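GTPase-activating protein skywalker (Drosophila melanogaster, PDB 5HJQ) acts as a GTPase-activating protein for Rab35 in synaptic vesicle protein recycling, its TBC domain binding phosphoinositide headgroups. Local coordinates at residues M244-A247 with K248-K252; T255-F258 with Q259-P263; W274-W277 with I278-G281; N311-H314 with K315-S319; I337-C340 with K341-V345. All coordinates share one frame; numbering follows the deposited sequence.

Contact 1 (M244-A247 with K248-K252); sequences MQIA and KKHTK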
# COMPACT_ATOMS: atom_id res chain seq x y z
N MET A 244 -10.04 10.45 -6.79
CA MET A 244 -10.55 11.82 -6.75
C MET A 244 -12.06 11.84 -6.89
O MET A 244 -12.75 12.51 -6.12
CB MET A 244 -9.93 12.67 -7.85
CG MET A 244 -10.77 13.89 -8.21
SD MET A 244 -9.87 15.10 -9.19
CE MET A 244 -8.66 15.60 -7.98
N GLN A 245 -12.57 11.11 -7.88
CA GLN A 245 -14.00 11.01 -8.12
C GLN A 245 -14.74 10.45 -6.91
O GLN A 245 -15.81 10.95 -6.54
CB GLN A 245 -14.26 10.15 -9.35
CG GLN A 245 -15.63 9.49 -9.38
CD GLN A 245 -15.61 8.15 -10.09
OE1 GLN A 245 -14.87 7.96 -11.06
NE2 GLN A 245 -16.41 7.21 -9.61
N ILE A 246 -14.18 9.42 -6.29
CA ILE A 246 -14.79 8.80 -5.12
C ILE A 246 -14.79 9.76 -3.94
O ILE A 246 -15.78 9.86 -3.20
CB ILE A 246 -14.05 7.51 -4.72
CG1 ILE A 246 -14.13 6.48 -5.85
CG2 ILE A 246 -14.62 6.94 -3.43
CD1 ILE A 246 -13.32 5.22 -5.58
N ALA A 247 -13.69 10.48 -3.77
CA ALA A 247 -13.55 11.42 -2.67
C ALA A 247 -14.47 12.63 -2.82
O ALA A 247 -14.92 13.21 -1.83
CB ALA A 247 -12.11 11.86 -2.56
N LYS A 248 -14.76 13.01 -4.07
CA LYS A 248 -15.65 14.14 -4.32
C LYS A 248 -17.05 13.90 -3.77
O LYS A 248 -17.75 14.84 -3.41
CB LYS A 248 -15.72 14.45 -5.82
CG LYS A 248 -14.64 15.40 -6.32
CD LYS A 248 -14.72 15.56 -7.83
CE LYS A 248 -13.69 16.57 -8.35
NZ LYS A 248 -14.10 17.99 -8.11
N LYS A 249 -17.46 12.63 -3.69
CA LYS A 249 -18.78 12.31 -3.15
C LYS A 249 -18.73 11.79 -1.71
O LYS A 249 -19.49 12.26 -0.86
CB LYS A 249 -19.49 11.29 -4.05
CG LYS A 249 -19.98 11.88 -5.37
CD LYS A 249 -21.43 11.49 -5.65
CE LYS A 249 -21.87 11.90 -7.06
NZ LYS A 249 -21.82 13.38 -7.26
N HIS A 250 -17.84 10.84 -1.43
CA HIS A 250 -17.81 10.21 -0.10
C HIS A 250 -17.11 11.04 0.97
O HIS A 250 -17.36 10.85 2.16
CB HIS A 250 -17.15 8.83 -0.19
CG HIS A 250 -18.10 7.74 -0.57
ND1 HIS A 250 -18.88 7.08 0.35
CD2 HIS A 250 -18.39 7.19 -1.77
CE1 HIS A 250 -19.61 6.17 -0.26
NE2 HIS A 250 -19.34 6.22 -1.55
N THR A 251 -16.23 11.95 0.57
CA THR A 251 -15.66 12.89 1.53
C THR A 251 -15.76 14.31 0.96
O THR A 251 -14.82 15.11 1.03
CB THR A 251 -14.19 12.50 1.90
OG1 THR A 251 -13.72 13.34 2.96
CG2 THR A 251 -13.25 12.58 0.71
N LYS A 252 -16.95 14.61 0.44
CA LYS A 252 -17.25 15.89 -0.21
C LYS A 252 -16.92 17.11 0.65
O LYS A 252 -16.47 18.13 0.14
CB LYS A 252 -18.72 15.93 -0.62
CG LYS A 252 -19.12 17.20 -1.36
CD LYS A 252 -20.57 17.15 -1.84
CE LYS A 252 -20.78 16.09 -2.91
NZ LYS A 252 -22.11 16.25 -3.58

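Contact 2 (T255-F258 with Q259-P263); sequences TSYF and QRICP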
# COMPACT_ATOMS: atom_id res chain seq x y z
N THR A 255 -13.08 17.85 0.67
CA THR A 255 -12.61 18.40 -0.60
C THR A 255 -13.13 19.82 -0.84
O THR A 255 -12.43 20.66 -1.39
CB THR A 255 -13.02 17.50 -1.78
OG1 THR A 255 -14.40 17.16 -1.67
CG2 THR A 255 -12.19 16.22 -1.79
N SER A 256 -14.37 20.07 -0.43
CA SER A 256 -14.93 21.42 -0.50
C SER A 256 -14.16 22.33 0.44
O SER A 256 -13.92 23.50 0.14
CB SER A 256 -16.42 21.41 -0.16
OG SER A 256 -17.16 20.65 -1.09
N TYR A 257 -13.76 21.77 1.58
CA TYR A 257 -12.99 22.51 2.57
C TYR A 257 -11.65 22.93 2.01
O TYR A 257 -11.17 24.04 2.28
CB TYR A 257 -12.80 21.67 3.83
CG TYR A 257 -11.96 22.33 4.90
CD1 TYR A 257 -12.40 23.49 5.53
CD2 TYR A 257 -10.72 21.81 5.26
CE1 TYR A 257 -11.64 24.10 6.51
CE2 TYR A 257 -9.95 22.43 6.23
CZ TYR A 257 -10.41 23.57 6.85
OH TYR A 257 -9.65 24.19 7.82
N PHE A 258 -11.04 22.05 1.22
CA PHE A 258 -9.75 22.33 0.60
C PHE A 258 -9.85 23.47 -0.41
O PHE A 258 -9.00 24.36 -0.45
CB PHE A 258 -9.20 21.07 -0.08
CG PHE A 258 -8.77 20.01 0.88
CD1 PHE A 258 -8.47 20.32 2.19
CD2 PHE A 258 -8.66 18.69 0.47
CE1 PHE A 258 -8.06 19.34 3.08
CE2 PHE A 258 -8.26 17.70 1.35
CZ PHE A 258 -7.96 18.03 2.66
N GLN A 259 -10.90 23.44 -1.22
CA GLN A 259 -11.12 24.47 -2.23
C GLN A 259 -11.39 25.83 -1.59
O GLN A 259 -10.94 26.85 -2.09
CB GLN A 259 -12.28 24.08 -3.15
CG GLN A 259 -12.02 22.83 -3.98
CD GLN A 259 -13.20 22.44 -4.84
OE1 GLN A 259 -14.30 22.18 -4.34
NE2 GLN A 259 -12.99 22.40 -6.15
N ARG A 260 -12.11 25.82 -0.47
CA ARG A 260 -12.45 27.05 0.23
C ARG A 260 -11.24 27.75 0.82
O ARG A 260 -10.96 28.91 0.49
CB ARG A 260 -13.48 26.76 1.33
CG ARG A 260 -14.86 26.45 0.78
CD ARG A 260 -15.77 25.79 1.80
NE ARG A 260 -17.01 25.36 1.16
CZ ARG A 260 -18.05 24.82 1.80
NH1 ARG A 260 -18.00 24.65 3.12
NH2 ARG A 260 -19.13 24.46 1.12
N ILE A 261 -10.50 27.06 1.69
CA ILE A 261 -9.34 27.65 2.35
C ILE A 261 -8.24 27.98 1.35
O ILE A 261 -7.36 28.79 1.63
CB ILE A 261 -8.77 26.71 3.43
CG1 ILE A 261 -8.11 25.49 2.79
CG2 ILE A 261 -9.86 26.29 4.39
CD1 ILE A 261 -7.43 24.57 3.78
N CYS A 262 -8.30 27.36 0.18
CA CYS A 262 -7.30 27.56 -0.85
C CYS A 262 -7.98 27.75 -2.20
O CYS A 262 -8.04 26.81 -3.00
CB CYS A 262 -6.32 26.38 -0.89
SG CYS A 262 -4.78 26.70 -1.79
N PRO A 263 -8.51 28.95 -2.46
CA PRO A 263 -9.20 29.19 -3.73
C PRO A 263 -8.23 29.10 -4.91
O PRO A 263 -7.06 29.44 -4.76
CB PRO A 263 -9.74 30.62 -3.58
CG PRO A 263 -8.83 31.26 -2.59
CD PRO A 263 -8.44 30.16 -1.63

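Contact 3 (W274-W277 with I278-G281); sequences WCWW and ILAG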
# COMPACT_ATOMS: atom_id res chain seq x y z
N TRP A 274 -2.00 10.54 -3.48
CA TRP A 274 -2.90 9.91 -2.52
C TRP A 274 -2.28 8.69 -1.83
O TRP A 274 -2.48 8.49 -0.64
CB TRP A 274 -4.22 9.51 -3.20
CG TRP A 274 -4.10 8.32 -4.12
CD1 TRP A 274 -3.73 8.34 -5.43
CD2 TRP A 274 -4.36 6.95 -3.79
NE1 TRP A 274 -3.74 7.06 -5.94
CE2 TRP A 274 -4.12 6.19 -4.95
CE3 TRP A 274 -4.75 6.29 -2.62
CZ2 TRP A 274 -4.27 4.81 -4.98
CZ3 TRP A 274 -4.90 4.92 -2.66
CH2 TRP A 274 -4.66 4.19 -3.83
N CYS A 275 -1.53 7.89 -2.58
CA CYS A 275 -0.95 6.67 -2.02
C CYS A 275 0.14 6.98 -1.00
O CYS A 275 0.41 6.18 -0.12
CB CYS A 275 -0.38 5.78 -3.13
SG CYS A 275 0.70 6.60 -4.32
N TRP A 276 0.74 8.16 -1.11
CA TRP A 276 1.86 8.51 -0.24
C TRP A 276 1.41 8.93 1.15
O TRP A 276 2.21 8.95 2.08
CB TRP A 276 2.72 9.60 -0.87
CG TRP A 276 3.29 9.20 -2.20
CD1 TRP A 276 3.23 9.91 -3.36
CD2 TRP A 276 3.98 7.98 -2.51
NE1 TRP A 276 3.84 9.21 -4.37
CE2 TRP A 276 4.31 8.02 -3.87
CE3 TRP A 276 4.35 6.86 -1.76
CZ2 TRP A 276 5.00 6.99 -4.51
CZ3 TRP A 276 5.03 5.84 -2.39
CH2 TRP A 276 5.34 5.91 -3.75
N TRP A 277 0.13 9.27 1.29
CA TRP A 277 -0.44 9.50 2.61
C TRP A 277 -0.34 8.20 3.40
O TRP A 277 0.01 8.19 4.58
CB TRP A 277 -1.90 9.94 2.53
CG TRP A 277 -2.14 11.12 1.65
CD1 TRP A 277 -1.27 12.13 1.35
CD2 TRP A 277 -3.35 11.43 0.96
NE1 TRP A 277 -1.86 13.04 0.51
CE2 TRP A 277 -3.14 12.63 0.25
CE3 TRP A 277 -4.60 10.80 0.86
CZ2 TRP A 277 -4.13 13.21 -0.54
CZ3 TRP A 277 -5.58 11.38 0.07
CH2 TRP A 277 -5.34 12.57 -0.62
N ILE A 278 -0.66 7.10 2.72
CA ILE A 278 -0.65 5.78 3.32
C ILE A 278 0.77 5.24 3.44
O ILE A 278 1.24 4.97 4.55
CB ILE A 278 -1.51 4.79 2.50
CG1 ILE A 278 -2.97 5.24 2.48
CG2 ILE A 278 -1.38 3.38 3.05
CD1 ILE A 278 -3.84 4.47 1.52
N LEU A 279 1.45 5.10 2.31
CA LEU A 279 2.76 4.45 2.27
C LEU A 279 3.90 5.27 2.88
O LEU A 279 4.90 4.71 3.31
CB LEU A 279 3.13 4.09 0.83
CG LEU A 279 2.27 3.02 0.15
CD1 LEU A 279 2.72 2.79 -1.29
CD2 LEU A 279 2.31 1.71 0.94
N ALA A 280 3.75 6.59 2.91
CA ALA A 280 4.83 7.45 3.39
C ALA A 280 4.39 8.37 4.53
O ALA A 280 5.12 9.28 4.91
CB ALA A 280 5.39 8.28 2.24
N GLY A 281 3.20 8.13 5.06
CA GLY A 281 2.68 8.95 6.14
C GLY A 281 2.33 8.13 7.37
O GLY A 281 2.92 8.31 8.43

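Contact 4 (N311-H314 with K315-S319); sequences NLFH and KECQS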
# COMPACT_ATOMS: atom_id res chain seq x y z
N ASN A 311 -11.30 12.37 5.95
CA ASN A 311 -12.29 12.72 6.97
C ASN A 311 -11.63 13.09 8.29
O ASN A 311 -11.99 14.09 8.91
CB ASN A 311 -13.27 11.57 7.19
CG ASN A 311 -14.08 11.26 5.95
OD1 ASN A 311 -14.12 12.05 5.01
ND2 ASN A 311 -14.75 10.11 5.95
N LEU A 312 -10.67 12.28 8.72
CA LEU A 312 -9.95 12.53 9.96
C LEU A 312 -9.18 13.85 9.91
O LEU A 312 -9.06 14.55 10.91
CB LEU A 312 -8.98 11.39 10.27
CG LEU A 312 -9.58 10.06 10.73
CD1 LEU A 312 -8.50 8.99 10.83
CD2 LEU A 312 -10.30 10.22 12.06
N PHE A 313 -8.65 14.19 8.73
CA PHE A 313 -7.87 15.41 8.58
C PHE A 313 -8.75 16.66 8.61
O PHE A 313 -8.38 17.68 9.17
CB PHE A 313 -7.05 15.39 7.29
CG PHE A 313 -6.16 16.59 7.11
CD1 PHE A 313 -5.01 16.74 7.87
CD2 PHE A 313 -6.48 17.57 6.19
CE1 PHE A 313 -4.20 17.85 7.71
CE2 PHE A 313 -5.67 18.68 6.02
CZ PHE A 313 -4.52 18.82 6.79
N HIS A 314 -9.93 16.56 8.00
CA HIS A 314 -10.88 17.67 8.00
C HIS A 314 -11.42 17.91 9.40
O HIS A 314 -11.52 19.06 9.85
CB HIS A 314 -12.02 17.40 7.02
CG HIS A 314 -12.99 18.53 6.91
ND1 HIS A 314 -14.32 18.35 6.58
CD2 HIS A 314 -12.83 19.87 7.09
CE1 HIS A 314 -14.93 19.52 6.56
NE2 HIS A 314 -14.05 20.46 6.86
N LYS A 315 -11.78 16.83 10.08
CA LYS A 315 -12.23 16.89 11.47
C LYS A 315 -11.19 17.56 12.35
O LYS A 315 -11.51 18.43 13.16
CB LYS A 315 -12.54 15.48 11.99
CG LYS A 315 -12.60 15.38 13.51
CD LYS A 315 -13.22 14.06 13.94
CE LYS A 315 -13.31 13.96 15.46
NZ LYS A 315 -12.00 13.66 16.09
N GLU A 316 -9.95 17.13 12.17
CA GLU A 316 -8.82 17.66 12.92
C GLU A 316 -8.66 19.16 12.64
O GLU A 316 -8.48 19.94 13.55
CB GLU A 316 -7.55 16.88 12.56
CG GLU A 316 -6.52 16.79 13.67
CD GLU A 316 -7.00 16.02 14.88
OE1 GLU A 316 -7.89 15.16 14.74
OE2 GLU A 316 -6.47 16.28 15.99
N CYS A 317 -8.78 19.54 11.37
CA CYS A 317 -8.61 20.94 10.97
C CYS A 317 -9.60 21.89 11.64
O CYS A 317 -9.33 23.08 11.80
CB CYS A 317 -8.74 21.06 9.45
SG CYS A 317 -7.26 20.58 8.54
N GLN A 318 -10.75 21.36 12.04
CA GLN A 318 -11.82 22.19 12.58
C GLN A 318 -11.53 22.79 13.98
O GLN A 318 -12.23 23.72 14.38
CB GLN A 318 -13.12 21.37 12.63
CG GLN A 318 -13.87 21.27 11.31
CD GLN A 318 -15.13 20.44 11.41
OE1 GLN A 318 -15.55 20.05 12.50
NE2 GLN A 318 -15.76 20.17 10.27
N SER A 319 -10.51 22.31 14.70
CA SER A 319 -10.33 22.66 16.12
C SER A 319 -9.00 22.23 16.77
O SER A 319 -9.01 21.21 17.45
CB SER A 319 -11.48 22.04 16.92
OG SER A 319 -11.48 20.62 16.83

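Contact 5 (I337-C340 with K341-V345); sequences IKFC and KKIPV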
# COMPACT_ATOMS: atom_id res chain seq x y z
N ILE A 337 0.47 14.53 4.80
CA ILE A 337 1.56 13.63 5.12
C ILE A 337 1.98 13.77 6.58
O ILE A 337 2.13 12.78 7.29
CB ILE A 337 2.79 13.89 4.22
CG1 ILE A 337 2.46 13.59 2.76
CG2 ILE A 337 3.98 13.06 4.68
CD1 ILE A 337 2.14 12.13 2.49
N LYS A 338 2.16 15.02 7.02
CA LYS A 338 2.54 15.28 8.41
C LYS A 338 1.48 14.79 9.38
O LYS A 338 1.80 14.25 10.44
CB LYS A 338 2.80 16.78 8.62
CG LYS A 338 4.00 17.33 7.86
CD LYS A 338 4.29 18.77 8.29
CE LYS A 338 3.05 19.66 8.15
NZ LYS A 338 3.41 21.05 7.74
N PHE A 339 0.22 14.99 9.02
CA PHE A 339 -0.91 14.55 9.84
C PHE A 339 -0.93 13.04 10.01
O PHE A 339 -1.25 12.53 11.09
CB PHE A 339 -2.23 15.03 9.24
CG PHE A 339 -3.45 14.49 9.92
CD1 PHE A 339 -3.83 14.97 11.17
CD2 PHE A 339 -4.23 13.51 9.32
CE1 PHE A 339 -4.95 14.47 11.80
CE2 PHE A 339 -5.35 13.01 9.95
CZ PHE A 339 -5.71 13.49 11.20
N CYS A 340 -0.59 12.32 8.95
CA CYS A 340 -0.59 10.86 8.96
C CYS A 340 0.49 10.30 9.87
O CYS A 340 0.28 9.30 10.55
CB CYS A 340 -0.42 10.31 7.54
SG CYS A 340 -1.83 10.60 6.44
N LYS A 341 1.65 10.95 9.89
CA LYS A 341 2.76 10.53 10.74
C LYS A 341 2.37 10.60 12.21
O LYS A 341 2.92 9.88 13.04
CB LYS A 341 4.00 11.40 10.50
CG LYS A 341 4.46 11.45 9.05
CD LYS A 341 5.92 11.05 8.93
CE LYS A 341 6.42 11.20 7.50
NZ LYS A 341 6.48 12.62 7.08
N LYS A 342 1.42 11.47 12.53
CA LYS A 342 0.94 11.63 13.89
C LYS A 342 -0.55 11.31 13.99
O LYS A 342 -1.26 11.88 14.82
CB LYS A 342 1.20 13.06 14.38
CG LYS A 342 2.55 13.63 13.96
CD LYS A 342 3.48 13.80 15.16
CE LYS A 342 3.59 15.26 15.56
NZ LYS A 342 4.61 15.47 16.62
N ILE A 343 -1.01 10.38 13.15
CA ILE A 343 -2.43 10.04 13.06
C ILE A 343 -3.00 9.68 14.43
O ILE A 343 -2.45 8.86 15.16
CB ILE A 343 -2.66 8.89 12.04
CG1 ILE A 343 -4.16 8.66 11.79
CG2 ILE A 343 -1.98 7.60 12.48
CD1 ILE A 343 -4.73 9.57 10.72
N PRO A 344 -4.10 10.35 14.82
CA PRO A 344 -4.66 10.23 16.17
C PRO A 344 -5.59 9.04 16.39
O PRO A 344 -6.33 9.03 17.38
CB PRO A 344 -5.44 11.54 16.33
CG PRO A 344 -5.87 11.89 14.95
CD PRO A 344 -4.76 11.42 14.04
N VAL A 345 -5.57 8.04 15.51
CA VAL A 345 -6.33 6.82 15.75
C VAL A 345 -5.46 5.58 15.66
O VAL A 345 -4.45 5.57 14.96
CB VAL A 345 -7.51 6.67 14.76
CG1 VAL A 345 -8.55 7.77 14.98
CG2 VAL A 345 -7.01 6.66 13.32

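Contact 1 (M244-A247 with K248-K252)
The last turn of helix 233-250 in the TBC domain closes here, with Ile246, Ala247 and Met244 each meeting a residue four positions on. Ile246 O accepts from two amides: His250 N at 2.9 Å in a nearly straight bond (170°), and Lys249 N at 3.3 Å, which sits well above the carbonyl plane. The His250 ring brings its edge, close to its own plane, toward the same oxygen, and its CD2 lies 4.1 Å from Ile246 CG2. Ile246 and His250 also touch Leu360, one of the residues that bind the phosphoinositide, so this helix end backs onto the pocket wall. One residue further, Thr251 leaves helical geometry. Its N still reaches Ala247 O at 3.0 Å. With OG1 anti to the backbone N (chi1 -173°), the methyl CG2 falls between N and the carbonyl carbon, within 3.5 Å of Ala247 CB, and OG1 makes a hydrogen bond with Asn311 OD1 of helix 300-317. On another side of the turn Met244 and Lys248 run alongside each other, while Lys248 N bonds Met244 O. Lys248 CE rests beside Met244 CG at 4.0 Å, and the bend at chi4 turns NZ away. The chemistry is divided by residue: Ile246 and Ala247 pack on Leu307 of helix 300-317, and the hydroxyl of the buried Thr251 finds its polar partner on that same helix.

Contact 2 (T255-F258 with Q259-P263)
Ile261 packs back onto Tyr257 one turn earlier, at the C-terminal end of helix 252-261 in the all-helical TBC domain. From CB, which lies 3.8 Å from Tyr257 O, the isoleucine divides into two branches. CG1 stands between its own backbone N and carbonyl carbon (chi1 70°) and is wedged against two carbonyls, those of Tyr257 and Phe258. Beyond it, CD1 lies on the same side of the tyrosine ring as CG2, 4.1 Å from Tyr257 CE2. The other branch, CG2, lies over one face of that ring, 3.9 Å from the centroid and 26° off the normal, a CH-pi contact displaced toward CE1. Ile261 N donates to Tyr257 O at 3.1 Å in an almost straight bond (176°), keeping the two residues one helical turn apart. The ring of His314 from helix 300-317 also meets Tyr257, and Ile328 and Ile332 touch Ile261, joining this end of the helix to the following ones. The Arg260 chain extends back past Ser256, CG coming within 3.2 Å of Ser256 O. Helical geometry ends at Cys262, whose N makes only a weak bond to Phe258 O. Over one face of the Arg260 guanidinium, offset toward its rim, lies Ser256 CB, 4.2 Å from NE.

Contact 3 (W274-W277 with I278-G281)
Trp276 and Leu279 meet at a slant in the short helix 274-279, deep inside the TBC domain, the indole offering CZ3 to Leu279 CD1 at 4.0 Å and CE3 to Leu279 CB at the same distance. Both side chains start out beside their own backbone N (chi1 -59° for Trp276, -67° for Leu279), which sets the leucine branch against the six-membered part of the ring. On the same side of the indole, Cys275 SG sits over the centre of the face, while Cys275 CB lies over the centre of a Trp274 face. Trp277 is turned another way and lays a face across Trp274 CA. Trp274, for its part, approaches Ile278 obliquely, CZ3 to CD1 at 4.3 Å. Trp274 and Trp277 both pack on helix 300-317, Trp274 also reaching helix 233-250 and Trp277 helix 332-341, whereas Trp276 stacks with His163. At the backbone, Leu279 N donates to Cys275 O at 2.9 Å, nearly straight at 177°, and Ala280 N reaches Trp276 O from above the carbonyl plane as the helix ends. The side-chain contacts between the two segments are apolar, and the hydrogen bonds between them are all main-chain; the Leu279 carbonyl has the Tyr167 hydroxyl as its partner.

Contact 4 (N311-H314 with K315-S319)
Phe313 sends CG anti to its backbone N (chi1 -177°), whereas Cys317 keeps SG beside its own N (chi1 -79°), and these two choices bring the sulfur over the ring. This is a Cys sulfur-aromatic contact one turn apart, near the C-terminal end of helix 300-317 of the TBC domain. SG stands over one face, 3.8 Å from the Phe313 centroid, displaced toward the rim with CE2 its nearest ring atom at 3.5 Å. The helical bond from Cys317 N to Phe313 O, 2.9 Å, holds the two residues one turn apart. The ring also meets Phe339 of helix 332-341 edge to face and touches Phe258 of helix 252-261 and Ile328 of helix 325-328. With an alanine at Phe313 the Cys317 sulfur would probably lose its aromatic cover and a gap is likely to open toward helices 252-261 and 332-341. Lys315 N and Glu316 N continue the helical bonding to Asn311 O and Leu312 O, each at 3.0 Å. Gln318 N makes a weak bond to His314 O. The Gln318 side-chain nitrogen NE2 lies over one face of the His314 imidazole, 3.8 Å from His314 NE2, with ring and amide planes 82° apart.

Contact 5 (I337-C340 with K341-V345)
Lys342 N is shared by two carbonyls, Phe339 O at 3.2 Å and Lys338 O at 3.5 Å, both bonds weak. A sounder bond runs one residue earlier, from Lys341 N to Ile337 O at 3.2 Å with an angle of 154°. Past it the chain turns off, and Ile343 N makes a weak bond to Cys340 O. The change of direction brings two apolar groups against the Phe339 ring: Ile343 CD1 lies 3.6 Å from CE2 of Phe339, and Pro344 CD sits 3.6 Å from CZ of the same ring, the Phe339 and Pro344 side chains crossing at about a right angle. With CG anti to the backbone N (chi1 173°), Phe339 swings its ring forward along the chain to reach them. The contact forms the end of helix 332-341 and the start of the loop toward helix 347-356, with the ring also meeting Trp323 edge to face. A serine at Phe339 would probably leave Ile343 and Pro344 without their apolar partner and the exit of the helix less firmly packed. Lys341 folds back across Ile337, its chain bent at chi2 and chi4, and this brings NZ within 3.5 Å of Ile337 CG2; nearer the backbone, CG of Lys341 rests 3.2 Å from Ile337 O.

Overall arrangement
The five contacts follow one another along the chain, each at or near the C-terminal end of a helix in the all-helical TBC domain: 233-250, 252-261, 274-279, 300-317 and 332-341. Contact 3 is the most central, its centre about 8 Å from the centre of the chain, and contact 2 the most peripheral, its centre about 27 Å from it. Contact 4 joins three others: Asn311 hydrogen-bonds Thr251 of contact 1, Tyr257 of contact 2 packs on His314, and Phe339 of contact 5 lies against Phe313. Contacts 3 and 5, with centres 11 Å apart, touch through Gly281 and Cys340. Only contact 1 adjoins the phosphoinositide pocket directly, through Leu360; the touches thus connect that pocket wall with distant helix ends.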